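Local coordinates for protein sulfatase (PDB 6USS) that probably hydrolyses aryl sulfate esters as a calcium-dependent sulfatase of a gut bacterium, at residues L326-G331 / W431-P436; M44-T49 / S342-G347; G349-G354 / K450-Y455; T282-A287 / W332-L337. The protein carries 1 engineered substitution. All coordinates share one frame; numbering follows the deposited sequence.

Contact 1: L326-G331 / W431-P436; sequences LSSEPG and WGNDGP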
# COMPACT_ATOMS: atom_id res chain seq x y z
N LEU A 326 -26.71 -2.23 -18.69
CA LEU A 326 -26.62 -1.58 -19.99
C LEU A 326 -27.84 -1.92 -20.84
O LEU A 326 -28.05 -3.08 -21.21
CB LEU A 326 -25.33 -2.01 -20.70
CG LEU A 326 -25.07 -1.47 -22.10
CD1 LEU A 326 -24.83 0.01 -22.04
CD2 LEU A 326 -23.88 -2.17 -22.70
N SER A 327 -28.65 -0.91 -21.15
CA SER A 327 -29.84 -1.11 -21.97
C SER A 327 -29.85 -0.22 -23.21
O SER A 327 -30.90 -0.09 -23.85
CB SER A 327 -31.10 -0.86 -21.14
OG SER A 327 -30.98 0.34 -20.40
N SER A 328 -28.70 0.36 -23.58
CA SER A 328 -28.55 1.27 -24.71
C SER A 328 -28.15 0.58 -26.00
O SER A 328 -28.21 1.22 -27.06
CB SER A 328 -27.45 2.30 -24.45
OG SER A 328 -27.43 2.74 -23.12
N GLU A 329 -27.68 -0.66 -25.94
CA GLU A 329 -26.89 -1.22 -27.03
C GLU A 329 -27.46 -2.53 -27.53
O GLU A 329 -27.32 -3.57 -26.85
CB GLU A 329 -25.44 -1.38 -26.58
CG GLU A 329 -24.76 -0.04 -26.35
CD GLU A 329 -23.26 -0.14 -26.19
OE1 GLU A 329 -22.76 -1.28 -26.01
OE2 GLU A 329 -22.58 0.92 -26.24
N PRO A 330 -28.09 -2.56 -28.72
CA PRO A 330 -28.72 -3.80 -29.19
C PRO A 330 -27.73 -4.86 -29.61
O PRO A 330 -28.10 -6.04 -29.69
CB PRO A 330 -29.58 -3.33 -30.38
CG PRO A 330 -29.50 -1.81 -30.37
CD PRO A 330 -28.25 -1.45 -29.67
N GLY A 331 -26.48 -4.50 -29.90
CA GLY A 331 -25.45 -5.49 -30.15
C GLY A 331 -25.04 -6.30 -28.94
O GLY A 331 -24.35 -7.31 -29.10
N TRP A 431 -22.59 11.29 -22.12
CA TRP A 431 -22.29 9.87 -22.24
C TRP A 431 -22.35 9.44 -23.70
O TRP A 431 -22.78 10.18 -24.59
CB TRP A 431 -23.24 9.04 -21.39
CG TRP A 431 -22.77 7.67 -21.15
CD1 TRP A 431 -21.53 7.30 -20.70
CD2 TRP A 431 -23.51 6.45 -21.33
NE1 TRP A 431 -21.45 5.92 -20.60
CE2 TRP A 431 -22.65 5.38 -20.97
CE3 TRP A 431 -24.81 6.16 -21.76
CZ2 TRP A 431 -23.05 4.05 -21.04
CZ3 TRP A 431 -25.21 4.84 -21.83
CH2 TRP A 431 -24.34 3.80 -21.46
N GLY A 432 -21.93 8.20 -23.95
CA GLY A 432 -21.68 7.79 -25.32
C GLY A 432 -22.92 7.45 -26.12
O GLY A 432 -22.84 7.38 -27.35
N ASN A 433 -24.05 7.22 -25.45
CA ASN A 433 -25.28 6.76 -26.09
C ASN A 433 -26.45 7.69 -25.76
O ASN A 433 -26.45 8.40 -24.76
CB ASN A 433 -25.63 5.33 -25.65
CG ASN A 433 -24.57 4.32 -26.01
OD1 ASN A 433 -24.47 3.25 -25.40
ND2 ASN A 433 -23.75 4.65 -27.00
N ASP A 434 -27.46 7.65 -26.62
CA ASP A 434 -28.75 8.28 -26.33
C ASP A 434 -29.77 7.24 -25.85
O ASP A 434 -29.67 6.04 -26.16
CB ASP A 434 -29.29 9.00 -27.56
CG ASP A 434 -28.35 10.03 -28.09
OD1 ASP A 434 -27.92 10.94 -27.32
OD2 ASP A 434 -28.03 9.93 -29.29
N GLY A 435 -30.77 7.72 -25.11
CA GLY A 435 -31.85 6.87 -24.66
C GLY A 435 -32.69 7.59 -23.62
O GLY A 435 -32.38 8.73 -23.23
N PRO A 436 -33.76 6.96 -23.15
CA PRO A 436 -34.65 7.65 -22.20
C PRO A 436 -33.92 8.03 -20.91
O PRO A 436 -33.27 7.19 -20.26
CB PRO A 436 -35.77 6.63 -21.97
CG PRO A 436 -35.77 5.78 -23.23
CD PRO A 436 -34.31 5.67 -23.62
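Leu326 and Ser328 both meet the rim of the Trp431 indole. The apolar part is small. CD1 of Leu326 lies 3.9 Å from CH2 of Trp431, in the plane of the ring and at its edge. Leu326 CG is anti to the backbone N (chi1 178°), and beyond it CD1 reaches the indole. Ser328 OG also sits at the edge and in the plane, 3.3 Å from CZ3 of Trp431.

Ser328 also packs against an amide. Its CB is 3.3 Å from OD1 of Asn433 and 3.7 Å from CB of the same residue. The two segments are loops. Residues 326-331 follow strand 315-321 of the central sulfatase sheet, and 431-436 link strands 422-427 and 441-446 of the smaller antiparallel sheet. The contact lies near the calcium site. The side chain of Trp431 is about 9 Å from the ion, and that of Leu326 about 6 Å from the side chain of the calcium ligand Asp43.

The polar part contains no hydrogen bond between the segments. Glu329 OE2 and Asn433 OD1 are 3.1 Å apart, but both are acceptors as modelled. The side chains cross at about a right angle, with carboxylate and amide planes 51° apart. Asp434 points its CB away from 326-331; its OD1 forms a salt bridge with Arg119, which also donates to Trp431 O.

Contact 2: M44-T49 / S342-G347; sequences MGWQDT and SPLNSG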
# COMPACT_ATOMS: atom_id res chain seq x y z
N MET A 44 -24.59 -3.99 -12.94
CA MET A 44 -25.64 -4.96 -12.67
C MET A 44 -26.97 -4.24 -12.40
O MET A 44 -27.03 -3.33 -11.56
CB MET A 44 -25.24 -5.85 -11.49
CG MET A 44 -26.30 -6.86 -11.05
SD MET A 44 -25.88 -7.80 -9.57
CE MET A 44 -27.35 -8.80 -9.36
N GLY A 45 -28.04 -4.65 -13.11
CA GLY A 45 -29.33 -4.00 -12.95
C GLY A 45 -30.15 -4.51 -11.76
O GLY A 45 -29.92 -5.58 -11.20
N TRP A 46 -31.16 -3.71 -11.39
CA TRP A 46 -32.10 -4.08 -10.33
C TRP A 46 -32.75 -5.44 -10.54
O TRP A 46 -33.27 -6.02 -9.57
CB TRP A 46 -33.20 -3.04 -10.25
CG TRP A 46 -33.92 -2.94 -8.93
CD1 TRP A 46 -33.36 -2.78 -7.69
CD2 TRP A 46 -35.34 -2.94 -8.73
NE1 TRP A 46 -34.34 -2.69 -6.74
CE2 TRP A 46 -35.57 -2.79 -7.34
CE3 TRP A 46 -36.45 -3.06 -9.58
CZ2 TRP A 46 -36.85 -2.76 -6.78
CZ3 TRP A 46 -37.73 -3.03 -9.03
CH2 TRP A 46 -37.91 -2.87 -7.64
N GLN A 47 -32.77 -5.95 -11.77
CA GLN A 47 -33.46 -7.21 -12.05
C GLN A 47 -32.53 -8.24 -12.67
O GLN A 47 -33.02 -9.24 -13.23
CB GLN A 47 -34.65 -6.95 -12.97
CG GLN A 47 -35.80 -6.16 -12.32
CD GLN A 47 -36.71 -7.06 -11.52
OE1 GLN A 47 -36.76 -8.27 -11.75
NE2 GLN A 47 -37.47 -6.48 -10.58
N ASP A 48 -31.22 -8.05 -12.60
CA ASP A 48 -30.24 -8.99 -13.15
C ASP A 48 -29.87 -10.08 -12.14
O ASP A 48 -28.71 -10.34 -11.86
CB ASP A 48 -29.00 -8.23 -13.61
CG ASP A 48 -29.31 -7.29 -14.76
OD1 ASP A 48 -30.39 -7.44 -15.38
OD2 ASP A 48 -28.48 -6.40 -15.04
N THR A 49 -30.90 -10.73 -11.60
CA THR A 49 -30.77 -11.67 -10.51
C THR A 49 -32.04 -12.51 -10.47
O THR A 49 -33.09 -12.09 -10.96
CB THR A 49 -30.55 -10.94 -9.17
OG1 THR A 49 -30.72 -11.84 -8.07
CG2 THR A 49 -31.54 -9.78 -9.03
N SER A 342 -36.41 -3.77 -16.80
CA SER A 342 -37.84 -3.71 -16.56
C SER A 342 -38.17 -4.38 -15.23
O SER A 342 -37.60 -5.44 -14.92
CB SER A 342 -38.60 -4.39 -17.69
OG SER A 342 -39.82 -4.90 -17.20
N PRO A 343 -39.13 -3.85 -14.45
CA PRO A 343 -40.05 -2.75 -14.77
C PRO A 343 -39.44 -1.36 -14.70
O PRO A 343 -40.17 -0.39 -14.81
CB PRO A 343 -41.11 -2.88 -13.69
CG PRO A 343 -40.31 -3.30 -12.51
CD PRO A 343 -39.33 -4.31 -13.07
N LEU A 344 -38.13 -1.24 -14.46
CA LEU A 344 -37.56 0.10 -14.40
C LEU A 344 -37.32 0.65 -15.80
O LEU A 344 -37.11 -0.11 -16.75
CB LEU A 344 -36.25 0.10 -13.61
CG LEU A 344 -36.33 -0.53 -12.23
CD1 LEU A 344 -35.02 -0.33 -11.51
CD2 LEU A 344 -37.49 0.09 -11.46
N ASN A 345 -37.36 1.98 -15.93
CA ASN A 345 -37.17 2.64 -17.22
C ASN A 345 -35.68 2.75 -17.57
O ASN A 345 -34.88 3.28 -16.79
CB ASN A 345 -37.82 4.03 -17.19
CG ASN A 345 -38.16 4.55 -18.59
OD1 ASN A 345 -37.46 4.27 -19.56
ND2 ASN A 345 -39.22 5.35 -18.68
N SER A 346 -35.32 2.26 -18.75
CA SER A 346 -34.01 2.50 -19.35
C SER A 346 -32.94 1.82 -18.46
O SER A 346 -33.16 0.75 -17.89
CB SER A 346 -33.83 4.00 -19.59
OG SER A 346 -32.55 4.31 -20.11
N GLY A 347 -31.75 2.42 -18.35
CA GLY A 347 -30.66 1.76 -17.66
C GLY A 347 -29.42 2.61 -17.56
O GLY A 347 -29.52 3.83 -17.44
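Trp46 and Leu344 cross at about a right angle. Leu344 CD1 meets the indole obliquely, near its CB end, 3.5 Å from Trp46 CB and 3.6 Å from Trp46 CE3. Its other methyl, CD2, lies 4.0 Å from Trp46 CZ3, so both branches of the leucine touch the tryptophan. Trp46 CG is anti to its backbone N (chi1 -157°), beside the carbonyl carbon, and the ring carbons beyond it meet Leu344. Pro343 comes in at the ring edge, near the plane, with CG 4.3 Å from Trp46 CZ3. The peptide bond before Pro343 is cis.

Gln47 lies across Pro343, again at about a right angle. Its chain bends at chi2 (-83°), and its CG is 3.2 Å from Ser342 O. Trp46 and Gln47 are the central residues of a type I beta turn from Gly45 to Asp48. Asp48 OD2 accepts from Gly45 N at 2.6 Å, the donor standing above the carboxylate plane.

The turn follows strand 35-41 and the calcium ligands Asp42 and Asp43 of the sulfatase fold. The side chain of Trp46 is about 12 Å from that of Asp43. Arg357 makes a cation-pi contact with its indole. Between 44-49 and 342-347 there is no hydrogen bond. What joins the two loops is packing, mostly apolar, with Gln47 CG against the carbonyl of Ser342, while the carboxylate of Asp48 is held within the turn and by Tyr288.

Contact 3: G349-G354 / K450-Y455; sequences GSAYEG and KLIYYY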
# COMPACT_ATOMS: atom_id res chain seq x y z
N GLY A 349 -26.49 5.02 -17.56
CA GLY A 349 -26.42 6.34 -18.15
C GLY A 349 -27.67 7.18 -17.99
O GLY A 349 -27.61 8.40 -18.22
N SER A 350 -28.79 6.58 -17.59
CA SER A 350 -30.06 7.27 -17.44
C SER A 350 -30.25 7.77 -16.02
O SER A 350 -29.84 7.13 -15.05
CB SER A 350 -31.24 6.37 -17.79
OG SER A 350 -32.43 7.14 -17.87
N ALA A 351 -30.91 8.92 -15.90
CA ALA A 351 -31.36 9.36 -14.59
C ALA A 351 -32.64 8.66 -14.16
O ALA A 351 -33.03 8.79 -13.00
CB ALA A 351 -31.54 10.88 -14.59
N TYR A 352 -33.27 7.91 -15.06
CA TYR A 352 -34.41 7.08 -14.71
C TYR A 352 -33.99 5.98 -13.73
O TYR A 352 -32.80 5.71 -13.54
CB TYR A 352 -35.02 6.45 -15.98
CG TYR A 352 -35.77 7.44 -16.84
CD1 TYR A 352 -36.13 8.68 -16.33
CD2 TYR A 352 -36.11 7.15 -18.16
CE1 TYR A 352 -36.82 9.61 -17.10
CE2 TYR A 352 -36.80 8.07 -18.95
CZ TYR A 352 -37.15 9.30 -18.40
OH TYR A 352 -37.84 10.24 -19.14
N GLU A 353 -34.98 5.33 -13.10
CA GLU A 353 -34.68 4.32 -12.08
C GLU A 353 -33.84 3.17 -12.64
O GLU A 353 -33.08 2.54 -11.90
CB GLU A 353 -35.97 3.76 -11.49
CG GLU A 353 -36.82 4.81 -10.77
CD GLU A 353 -36.24 5.20 -9.41
OE1 GLU A 353 -36.43 4.43 -8.43
OE2 GLU A 353 -35.61 6.27 -9.33
N GLY A 354 -33.98 2.89 -13.94
CA GLY A 354 -33.19 1.82 -14.53
C GLY A 354 -31.71 2.10 -14.49
O GLY A 354 -30.90 1.16 -14.51
N LYS A 450 -39.80 12.63 -7.66
CA LYS A 450 -38.51 12.67 -8.32
C LYS A 450 -38.59 13.70 -9.43
O LYS A 450 -39.51 13.65 -10.26
CB LYS A 450 -38.15 11.29 -8.88
CG LYS A 450 -36.81 11.20 -9.59
CD LYS A 450 -36.59 9.78 -10.07
CE LYS A 450 -35.21 9.61 -10.66
NZ LYS A 450 -35.00 8.25 -11.26
N LEU A 451 -37.65 14.65 -9.43
CA LEU A 451 -37.61 15.69 -10.45
C LEU A 451 -36.32 15.57 -11.24
O LEU A 451 -35.22 15.61 -10.66
CB LEU A 451 -37.73 17.09 -9.83
CG LEU A 451 -37.39 18.19 -10.86
CD1 LEU A 451 -38.49 18.28 -11.91
CD2 LEU A 451 -37.15 19.55 -10.20
N ILE A 452 -36.45 15.42 -12.56
CA ILE A 452 -35.32 15.38 -13.48
C ILE A 452 -35.36 16.64 -14.33
O ILE A 452 -36.41 16.98 -14.91
CB ILE A 452 -35.34 14.12 -14.37
CG1 ILE A 452 -35.37 12.86 -13.51
CG2 ILE A 452 -34.14 14.12 -15.30
CD1 ILE A 452 -35.72 11.61 -14.30
N TYR A 453 -34.24 17.35 -14.38
CA TYR A 453 -34.09 18.55 -15.18
C TYR A 453 -33.06 18.30 -16.27
O TYR A 453 -31.99 17.76 -15.99
CB TYR A 453 -33.66 19.72 -14.31
CG TYR A 453 -33.18 20.93 -15.09
CD1 TYR A 453 -34.08 21.70 -15.85
CD2 TYR A 453 -31.84 21.33 -15.04
CE1 TYR A 453 -33.64 22.83 -16.54
CE2 TYR A 453 -31.40 22.46 -15.74
CZ TYR A 453 -32.31 23.21 -16.48
OH TYR A 453 -31.88 24.33 -17.18
N TYR A 454 -33.39 18.70 -17.49
CA TYR A 454 -32.55 18.42 -18.65
C TYR A 454 -31.85 19.71 -19.07
O TYR A 454 -32.51 20.66 -19.53
CB TYR A 454 -33.37 17.84 -19.79
CG TYR A 454 -33.93 16.45 -19.51
CD1 TYR A 454 -35.04 16.29 -18.68
CD2 TYR A 454 -33.36 15.31 -20.07
CE1 TYR A 454 -35.57 15.04 -18.43
CE2 TYR A 454 -33.89 14.04 -19.83
CZ TYR A 454 -35.01 13.92 -19.01
OH TYR A 454 -35.55 12.67 -18.75
N TYR A 455 -30.52 19.74 -18.92
CA TYR A 455 -29.74 20.92 -19.26
C TYR A 455 -29.91 21.30 -20.72
O TYR A 455 -29.81 22.48 -21.06
CB TYR A 455 -28.26 20.67 -18.99
CG TYR A 455 -27.86 20.65 -17.54
CD1 TYR A 455 -27.78 21.82 -16.82
CD2 TYR A 455 -27.55 19.47 -16.89
CE1 TYR A 455 -27.40 21.83 -15.51
CE2 TYR A 455 -27.16 19.47 -15.56
CZ TYR A 455 -27.09 20.66 -14.88
OH TYR A 455 -26.71 20.71 -13.57
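Ala351 meets strand 450-454 with both its methyl and its carbonyl. Its CB lies 4.2 Å from Ile452 CG2. Ala351 O accepts from Lys450 NZ at 2.7 Å, in the carbonyl plane with a C=O...N angle of 145°.

Tyr352 N is held by Ser350 OG at 3.0 Å in an ST turn, and the same hydroxyl bonds Pro436 O. The CB of Tyr352 points away from the strand, but its ring comes back. Ile452 CD1 touches the ring edge, 3.6 Å from Tyr352 CD1, and the two side chains cross at about a right angle. Farther out, the hydroxyls of Tyr352 and Tyr454 both hydrogen bond to Glu461.

Glu353 and Lys450 slide past each other in opposite directions. The lysine is fully extended, and its NZ forms a salt bridge with Glu353 OE2 at 2.8 Å, on the anti lone pair. Lys450 NZ has a second acid, Glu471. Glu353 OE1 is held by Tyr83 and by a salt bridge to Arg357. The contact lies away from the calcium site. It packs the four-stranded antiparallel sheet of the C-terminal part, a common feature of sulfatases, against the loop leading into helix 353-356.

Contact 4: T282-A287 / W332-L337; sequences TPKEAA and WRDGKL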
# COMPACT_ATOMS: atom_id res chain seq x y z
N THR A 282 -31.91 -16.28 -26.19
CA THR A 282 -31.08 -15.89 -27.32
C THR A 282 -29.61 -15.90 -26.90
O THR A 282 -29.31 -15.78 -25.72
CB THR A 282 -31.48 -14.51 -27.80
OG1 THR A 282 -31.06 -13.57 -26.80
CG2 THR A 282 -32.99 -14.43 -27.96
N PRO A 283 -28.69 -16.06 -27.85
CA PRO A 283 -27.26 -16.12 -27.48
C PRO A 283 -26.79 -14.94 -26.65
O PRO A 283 -26.11 -15.13 -25.63
CB PRO A 283 -26.55 -16.19 -28.83
CG PRO A 283 -27.54 -16.83 -29.73
CD PRO A 283 -28.89 -16.31 -29.29
N LYS A 284 -27.13 -13.72 -27.08
CA LYS A 284 -26.80 -12.52 -26.31
C LYS A 284 -27.30 -12.65 -24.87
O LYS A 284 -26.55 -12.42 -23.92
CB LYS A 284 -27.42 -11.29 -26.96
CG LYS A 284 -26.73 -10.83 -28.22
CD LYS A 284 -27.46 -9.62 -28.79
CE LYS A 284 -26.78 -9.10 -30.03
NZ LYS A 284 -26.93 -10.05 -31.14
N GLU A 285 -28.56 -13.07 -24.70
CA GLU A 285 -29.10 -13.15 -23.35
C GLU A 285 -28.53 -14.36 -22.59
O GLU A 285 -28.36 -14.29 -21.36
CB GLU A 285 -30.63 -13.19 -23.39
CG GLU A 285 -31.29 -11.91 -23.93
CD GLU A 285 -30.90 -10.64 -23.18
OE1 GLU A 285 -31.36 -10.45 -22.02
OE2 GLU A 285 -30.12 -9.83 -23.73
N ALA A 286 -28.20 -15.45 -23.28
CA ALA A 286 -27.55 -16.56 -22.59
C ALA A 286 -26.16 -16.15 -22.08
O ALA A 286 -25.76 -16.56 -20.99
CB ALA A 286 -27.44 -17.77 -23.50
N ALA A 287 -25.42 -15.34 -22.85
CA ALA A 287 -24.13 -14.87 -22.36
C ALA A 287 -24.30 -13.92 -21.17
O ALA A 287 -23.51 -13.96 -20.21
CB ALA A 287 -23.34 -14.20 -23.48
N TRP A 332 -25.44 -5.91 -27.73
CA TRP A 332 -25.16 -6.73 -26.57
C TRP A 332 -26.39 -7.35 -25.94
O TRP A 332 -26.27 -8.39 -25.30
CB TRP A 332 -24.41 -5.92 -25.51
CG TRP A 332 -22.99 -5.60 -25.88
CD1 TRP A 332 -22.42 -4.36 -25.97
CD2 TRP A 332 -21.96 -6.55 -26.21
NE1 TRP A 332 -21.09 -4.48 -26.33
CE2 TRP A 332 -20.78 -5.81 -26.49
CE3 TRP A 332 -21.91 -7.95 -26.30
CZ2 TRP A 332 -19.58 -6.41 -26.85
CZ3 TRP A 332 -20.70 -8.55 -26.66
CH2 TRP A 332 -19.56 -7.78 -26.93
N ARG A 333 -27.57 -6.75 -26.11
CA ARG A 333 -28.76 -7.23 -25.43
C ARG A 333 -29.92 -7.34 -26.42
O ARG A 333 -30.07 -6.49 -27.31
CB ARG A 333 -29.18 -6.32 -24.26
CG ARG A 333 -28.06 -6.00 -23.26
CD ARG A 333 -27.64 -7.23 -22.47
NE ARG A 333 -28.78 -7.89 -21.83
CZ ARG A 333 -29.37 -7.47 -20.71
NH1 ARG A 333 -28.94 -6.39 -20.07
NH2 ARG A 333 -30.40 -8.16 -20.23
N ASP A 334 -30.71 -8.40 -26.26
CA ASP A 334 -31.97 -8.56 -26.97
C ASP A 334 -33.10 -8.06 -26.08
O ASP A 334 -32.89 -7.61 -24.94
CB ASP A 334 -32.19 -10.01 -27.39
CG ASP A 334 -31.31 -10.42 -28.58
OD1 ASP A 334 -31.18 -9.62 -29.54
OD2 ASP A 334 -30.75 -11.53 -28.56
N GLY A 335 -34.33 -8.13 -26.60
CA GLY A 335 -35.47 -7.49 -25.99
C GLY A 335 -35.62 -6.04 -26.41
O GLY A 335 -34.70 -5.41 -26.94
N LYS A 336 -36.82 -5.49 -26.16
CA LYS A 336 -37.11 -4.11 -26.53
C LYS A 336 -36.06 -3.19 -25.93
O LYS A 336 -35.82 -3.19 -24.72
CB LYS A 336 -38.51 -3.73 -26.04
CG LYS A 336 -38.92 -2.30 -26.33
CD LYS A 336 -40.45 -2.18 -26.45
CE LYS A 336 -41.00 -1.03 -25.60
NZ LYS A 336 -40.54 0.32 -26.06
N LEU A 337 -35.41 -2.41 -26.79
CA LEU A 337 -34.29 -1.59 -26.34
C LEU A 337 -34.75 -0.61 -25.25
O LEU A 337 -35.87 -0.10 -25.29
CB LEU A 337 -33.68 -0.84 -27.53
CG LEU A 337 -32.33 -0.16 -27.33
CD1 LEU A 337 -31.29 -1.19 -26.87
CD2 LEU A 337 -31.87 0.54 -28.61
O HOH W 1 -24.65 -10.54 -24.81
O HOH W 2 -28.84 -12.94 -29.26
O HOH W 3 -29.70 -10.44 -31.44
O HOH W 4 -33.49 -8.74 -22.52
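Glu285 bends at chi2 (-56°) and Arg333 at both chi2 (-68°) and chi3 (-53°), and the carboxylate and guanidinium meet nearly coplanar. The result is a side-on, two-nitrogen salt bridge beside the N-terminal end of helix 283-308. Arg333 NH2 donates to Glu285 OE1 at 3.1 Å, almost straight and on the syn lone pair. Arg333 NE donates to Glu285 OE2 at 3.0 Å, also on the syn side. The same oxygen accepts from Asp334 N at 3.0 Å, this donor standing above the carboxylate plane. Two bonds grip OE2, and with the bond to OE1 they hold the carboxylate in place. Tyr288, on the same helix, adds a cation-pi contact to Arg333.

Thr282 is the N-cap of the helix. Its OG1 accepts from Glu285 N in a weak capping bond and donates to Asp334 OD2 at 2.7 Å, on the anti lone pair. The helix start would be expected to stabilise the negative charge of Asp334. One water joins Lys284 N to the same Asp334 OD2.

The contact ties the helix to the loop after strand 315-321, at the surface. The side chain of Arg333 is about 9 Å from that of the calcium ligand Asp43. Lys284 NZ stays 4.6 Å from Asp334 OD1, and a water spans the gap, accepting from NZ at 2.8 Å and donating to OD1.

Overall arrangement
From the N terminus, the turn at 44-49 comes first, just after strand 35-41. Contact 2 closes its long loop at 342-347. Contact 4 falls entirely within that loop, joining the start of helix 283-308 to 332-337. Contact 1 opens at 326-331 and closes at 431-436, so it crosses both of these. Contact 3 opens at 349-354, after contacts 2 and 4 have closed, in series with them. It closes at 450-455, beyond contact 1, and so crosses it. Contacts 2 and 4 tie the loop after strand 315-321 to other parts of the sulfatase core. Contacts 1 and 3 tie 326-331 and 349-354 to the C-terminal antiparallel sheet and one of its loops. Pro436 O, bonded by Ser346 and Ser350, links contacts 1, 2 and 3.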